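Long-range contact in malonyl CoA reductase (malonate semialdehyde-forming) (Sulfolobus tokodaii, PDB 2EP5), which probably catalyses the NADP-dependent interconversion of malonyl-CoA and malonate semialdehyde, as a member of the aspartate-semialdehyde dehydrogenase family: residues R112-I120 and L129-E137. Sequence-based numbering, arbitrary orientation.
Sequences RMDPDVPLI and LELLKFQKE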
loop_
_atom_site.group_PDB
_atom_site.type_symbol
_atom_site.label_atom_id
_atom_site.label_comp_id
_atom_site.label_asym_id
_atom_site.label_seq_id
_atom_site.Cartn_x
_atom_site.Cartn_y
_atom_site.Cartn_z
ATOM N N ARG A 112 -11.665 -26.347 -20.505
ATOM C CA ARG A 112 -11.538 -25.176 -21.375
ATOM C C ARG A 112 -10.889 -25.476 -22.719
ATOM O O ARG A 112 -11.242 -24.876 -23.736
ATOM C CB ARG A 112 -10.740 -24.071 -20.692
ATOM C CG ARG A 112 -11.529 -23.194 -19.754
ATOM C CD ARG A 112 -10.612 -22.090 -19.250
ATOM N NE ARG A 112 -11.123 -21.374 -18.089
ATOM C CZ ARG A 112 -10.328 -20.808 -17.187
ATOM N NH1 ARG A 112 -9.009 -20.893 -17.329
ATOM N NH2 ARG A 112 -10.840 -20.159 -16.151
ATOM N N MET A 113 -9.941 -26.406 -22.723
ATOM C CA MET A 113 -9.245 -26.755 -23.949
ATOM C C MET A 113 -9.731 -28.063 -24.585
ATOM O O MET A 113 -9.067 -28.619 -25.461
ATOM C CB MET A 113 -7.735 -26.800 -23.688
ATOM C CG MET A 113 -7.130 -25.446 -23.291
ATOM S SD MET A 113 -7.415 -24.107 -24.511
ATOM C CE MET A 113 -6.319 -24.613 -25.869
ATOM N N ASP A 114 -10.894 -28.547 -24.157
ATOM C CA ASP A 114 -11.457 -29.767 -24.726
ATOM C C ASP A 114 -11.966 -29.384 -26.108
ATOM O O ASP A 114 -12.757 -28.458 -26.241
ATOM C CB ASP A 114 -12.613 -30.289 -23.869
ATOM C CG ASP A 114 -13.143 -31.632 -24.354
ATOM O OD1 ASP A 114 -13.625 -31.714 -25.505
ATOM O OD2 ASP A 114 -13.076 -32.610 -23.586
ATOM N N PRO A 115 -11.504 -30.087 -27.155
ATOM C CA PRO A 115 -11.861 -29.879 -28.566
ATOM C C PRO A 115 -13.356 -29.881 -28.871
ATOM O O PRO A 115 -13.778 -29.342 -29.893
ATOM C CB PRO A 115 -11.146 -31.025 -29.279
ATOM C CG PRO A 115 -9.958 -31.279 -28.410
ATOM C CD PRO A 115 -10.538 -31.193 -27.025
ATOM N N ASP A 116 -14.156 -30.489 -27.998
ATOM C CA ASP A 116 -15.601 -30.536 -28.210
ATOM C C ASP A 116 -16.342 -29.520 -27.352
ATOM O O ASP A 116 -17.571 -29.419 -27.410
ATOM C CB ASP A 116 -16.144 -31.933 -27.903
ATOM C CG ASP A 116 -15.460 -33.010 -28.714
ATOM O OD1 ASP A 116 -15.283 -32.814 -29.935
ATOM O OD2 ASP A 116 -15.107 -34.053 -28.125
ATOM N N VAL A 117 -15.595 -28.765 -26.554
ATOM C CA VAL A 117 -16.202 -27.777 -25.679
ATOM C C VAL A 117 -15.842 -26.368 -26.129
ATOM O O VAL A 117 -14.667 -26.023 -26.260
ATOM C CB VAL A 117 -15.743 -27.992 -24.226
ATOM C CG1 VAL A 117 -16.435 -27.013 -23.304
ATOM C CG2 VAL A 117 -16.035 -29.428 -23.807
ATOM N N PRO A 118 -16.856 -25.529 -26.377
ATOM C CA PRO A 118 -16.599 -24.153 -26.815
ATOM C C PRO A 118 -16.022 -23.312 -25.670
ATOM O O PRO A 118 -16.483 -23.416 -24.531
ATOM C CB PRO A 118 -17.983 -23.647 -27.229
ATOM C CG PRO A 118 -18.834 -24.910 -27.352
ATOM C CD PRO A 118 -18.300 -25.790 -26.275
ATOM N N LEU A 119 -15.000 -22.512 -25.972
ATOM C CA LEU A 119 -14.387 -21.616 -24.982
ATOM C C LEU A 119 -14.842 -20.250 -25.471
ATOM O O LEU A 119 -14.328 -19.727 -26.459
ATOM C CB LEU A 119 -12.862 -21.721 -25.010
ATOM C CG LEU A 119 -12.106 -20.994 -23.893
ATOM C CD1 LEU A 119 -12.616 -21.449 -22.523
ATOM C CD2 LEU A 119 -10.619 -21.272 -24.033
ATOM N N ILE A 120 -15.817 -19.675 -24.780
ATOM C CA ILE A 120 -16.386 -18.418 -25.223
ATOM C C ILE A 120 -16.052 -17.098 -24.557
ATOM O O ILE A 120 -15.957 -16.986 -23.338
ATOM C CB ILE A 120 -17.935 -18.508 -25.253
ATOM C CG1 ILE A 120 -18.375 -19.719 -26.084
ATOM C CG2 ILE A 120 -18.529 -17.231 -25.853
ATOM C CD1 ILE A 120 -17.890 -19.693 -27.520
ATOM N N LEU A 129 -19.933 -21.523 -30.716
ATOM C CA LEU A 129 -21.008 -22.238 -30.022
ATOM C C LEU A 129 -21.601 -23.360 -30.883
ATOM O O LEU A 129 -22.276 -24.258 -30.378
ATOM C CB LEU A 129 -22.120 -21.266 -29.607
ATOM C CG LEU A 129 -21.815 -20.403 -28.379
ATOM C CD1 LEU A 129 -22.878 -19.325 -28.205
ATOM C CD2 LEU A 129 -21.743 -21.298 -27.150
ATOM N N GLU A 130 -21.346 -23.302 -32.183
ATOM C CA GLU A 130 -21.848 -24.321 -33.090
ATOM C C GLU A 130 -21.327 -25.695 -32.688
ATOM O O GLU A 130 -21.896 -26.717 -33.078
ATOM C CB GLU A 130 -21.433 -24.014 -34.529
ATOM C CG GLU A 130 -21.976 -22.705 -35.062
ATOM C CD GLU A 130 -22.317 -22.788 -36.535
ATOM O OE1 GLU A 130 -23.197 -23.604 -36.884
ATOM O OE2 GLU A 130 -21.710 -22.047 -37.342
ATOM N N LEU A 131 -20.244 -25.717 -31.915
ATOM C CA LEU A 131 -19.671 -26.980 -31.463
ATOM C C LEU A 131 -20.699 -27.737 -30.654
ATOM O O LEU A 131 -20.626 -28.957 -30.541
ATOM C CB LEU A 131 -18.439 -26.754 -30.583
ATOM C CG LEU A 131 -17.076 -26.517 -31.232
ATOM C CD1 LEU A 131 -16.020 -26.372 -30.133
ATOM C CD2 LEU A 131 -16.721 -27.681 -32.152
ATOM N N LEU A 132 -21.655 -27.009 -30.088
ATOM C CA LEU A 132 -22.683 -27.627 -29.267
ATOM C C LEU A 132 -23.568 -28.595 -30.043
ATOM O O LEU A 132 -24.181 -29.483 -29.457
ATOM C CB LEU A 132 -23.547 -26.548 -28.602
ATOM C CG LEU A 132 -22.848 -25.719 -27.521
ATOM C CD1 LEU A 132 -23.814 -24.683 -26.940
ATOM C CD2 LEU A 132 -22.328 -26.645 -26.433
ATOM N N LYS A 133 -23.622 -28.426 -31.359
ATOM C CA LYS A 133 -24.446 -29.281 -32.213
ATOM C C LYS A 133 -23.984 -30.733 -32.283
ATOM O O LYS A 133 -24.755 -31.606 -32.652
ATOM C CB LYS A 133 -24.490 -28.718 -33.636
ATOM C CG LYS A 133 -25.291 -27.430 -33.783
ATOM C CD LYS A 133 -25.179 -26.859 -35.196
ATOM C CE LYS A 133 -25.620 -27.871 -36.253
ATOM N NZ LYS A 133 -25.547 -27.325 -37.644
ATOM N N PHE A 134 -22.736 -30.992 -31.906
ATOM C CA PHE A 134 -22.186 -32.339 -31.985
ATOM C C PHE A 134 -21.590 -32.826 -30.676
ATOM O O PHE A 134 -21.102 -33.958 -30.588
ATOM C CB PHE A 134 -21.111 -32.361 -33.073
ATOM C CG PHE A 134 -21.531 -31.676 -34.344
ATOM C CD1 PHE A 134 -22.291 -32.349 -35.298
ATOM C CD2 PHE A 134 -21.200 -30.339 -34.568
ATOM C CE1 PHE A 134 -22.716 -31.706 -36.459
ATOM C CE2 PHE A 134 -21.623 -29.682 -35.728
ATOM C CZ PHE A 134 -22.384 -30.372 -36.676
ATOM N N GLN A 135 -21.632 -31.976 -29.659
ATOM C CA GLN A 135 -21.067 -32.315 -28.361
ATOM C C GLN A 135 -21.678 -33.560 -27.716
ATOM O O GLN A 135 -20.959 -34.480 -27.335
ATOM C CB GLN A 135 -21.186 -31.116 -27.412
ATOM C CG GLN A 135 -20.652 -31.374 -26.017
ATOM C CD GLN A 135 -20.631 -30.120 -25.161
ATOM O OE1 GLN A 135 -19.826 -29.217 -25.385
ATOM N NE2 GLN A 135 -21.519 -30.056 -24.176
ATOM N N LYS A 136 -23.000 -33.590 -27.589
ATOM C CA LYS A 136 -23.662 -34.734 -26.974
ATOM C C LYS A 136 -23.224 -36.053 -27.601
ATOM O O LYS A 136 -22.870 -36.997 -26.895
ATOM C CB LYS A 136 -25.185 -34.589 -27.073
ATOM C CG LYS A 136 -25.772 -33.532 -26.146
ATOM C CD LYS A 136 -27.292 -33.544 -26.204
ATOM C CE LYS A 136 -27.884 -32.446 -25.349
ATOM N NZ LYS A 136 -29.371 -32.435 -25.404
ATOM N N GLU A 137 -23.241 -36.107 -28.926
ATOM C CA GLU A 137 -22.847 -37.311 -29.651
ATOM C C GLU A 137 -21.354 -37.607 -29.501
ATOM O O GLU A 137 -20.961 -38.766 -29.382
ATOM C CB GLU A 137 -23.196 -37.155 -31.130
ATOM C CG GLU A 137 -22.817 -38.332 -32.001
ATOM C CD GLU A 137 -22.967 -38.021 -33.482
ATOM O OE1 GLU A 137 -24.052 -37.550 -33.884
ATOM O OE2 GLU A 137 -21.999 -38.246 -34.245
HETATM O O HOH W 1 -18.641 -30.738 -30.093
#
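Leu131 carries its CG anti to its carbonyl carbon (chi1 -83°), and with the chain extended beyond it (chi2 -178°) the CD1 methyl reaches the turn at Pro115 and Asp116, while CB stays beside the ring of Pro118. CD1 of Leu131 lies 3.7 Å from Pro115 O, and its CB is 3.7 Å from Pro118 CG, the two side chains running past each other in opposite senses. Leu132 meets the same ring at about a right angle, its CD2 4.0 Å from Pro118 CG, so two successive leucines embrace one proline. The compact, rigid ring of Pro118 suits this place, setting its CG against both leucines without an amide N-H to satisfy; a glycine here would probably leave Leu131 CB and Leu132 CD2 without their partner, open a gap between loop and leucines, and let the backbone flex. Farther along, Ile120 lays its CG1 across Leu129, 3.9 Å from CD2, again at about a right angle, and helix 334-347 packs against both residues. The contact belongs to the beta-alpha-beta crossover of the Rossmann-like NAD-binding domain: the chain leaves strand 103-106, passes through this loop and helix 132-140, and returns in parallel strand 144-147, to which Pro118 and Ile120 are joined through backbone hydrogen bonds to Lys147. The turn from Asp114 to Val117 is type I, with Pro115, whose ring fixes phi, at its second position. Asp114 braces it with an Asx turn, OD1 using its anti lone pair to accept from Asp116 N at 2.8 Å (161°), and its other oxygen forms a salt bridge with Lys139. Between the loop and the 3-10 turn, one water donates to Asp116 O and Leu131 O, 2.7 Å from the latter, tying together two carbonyls that cannot bond to each other.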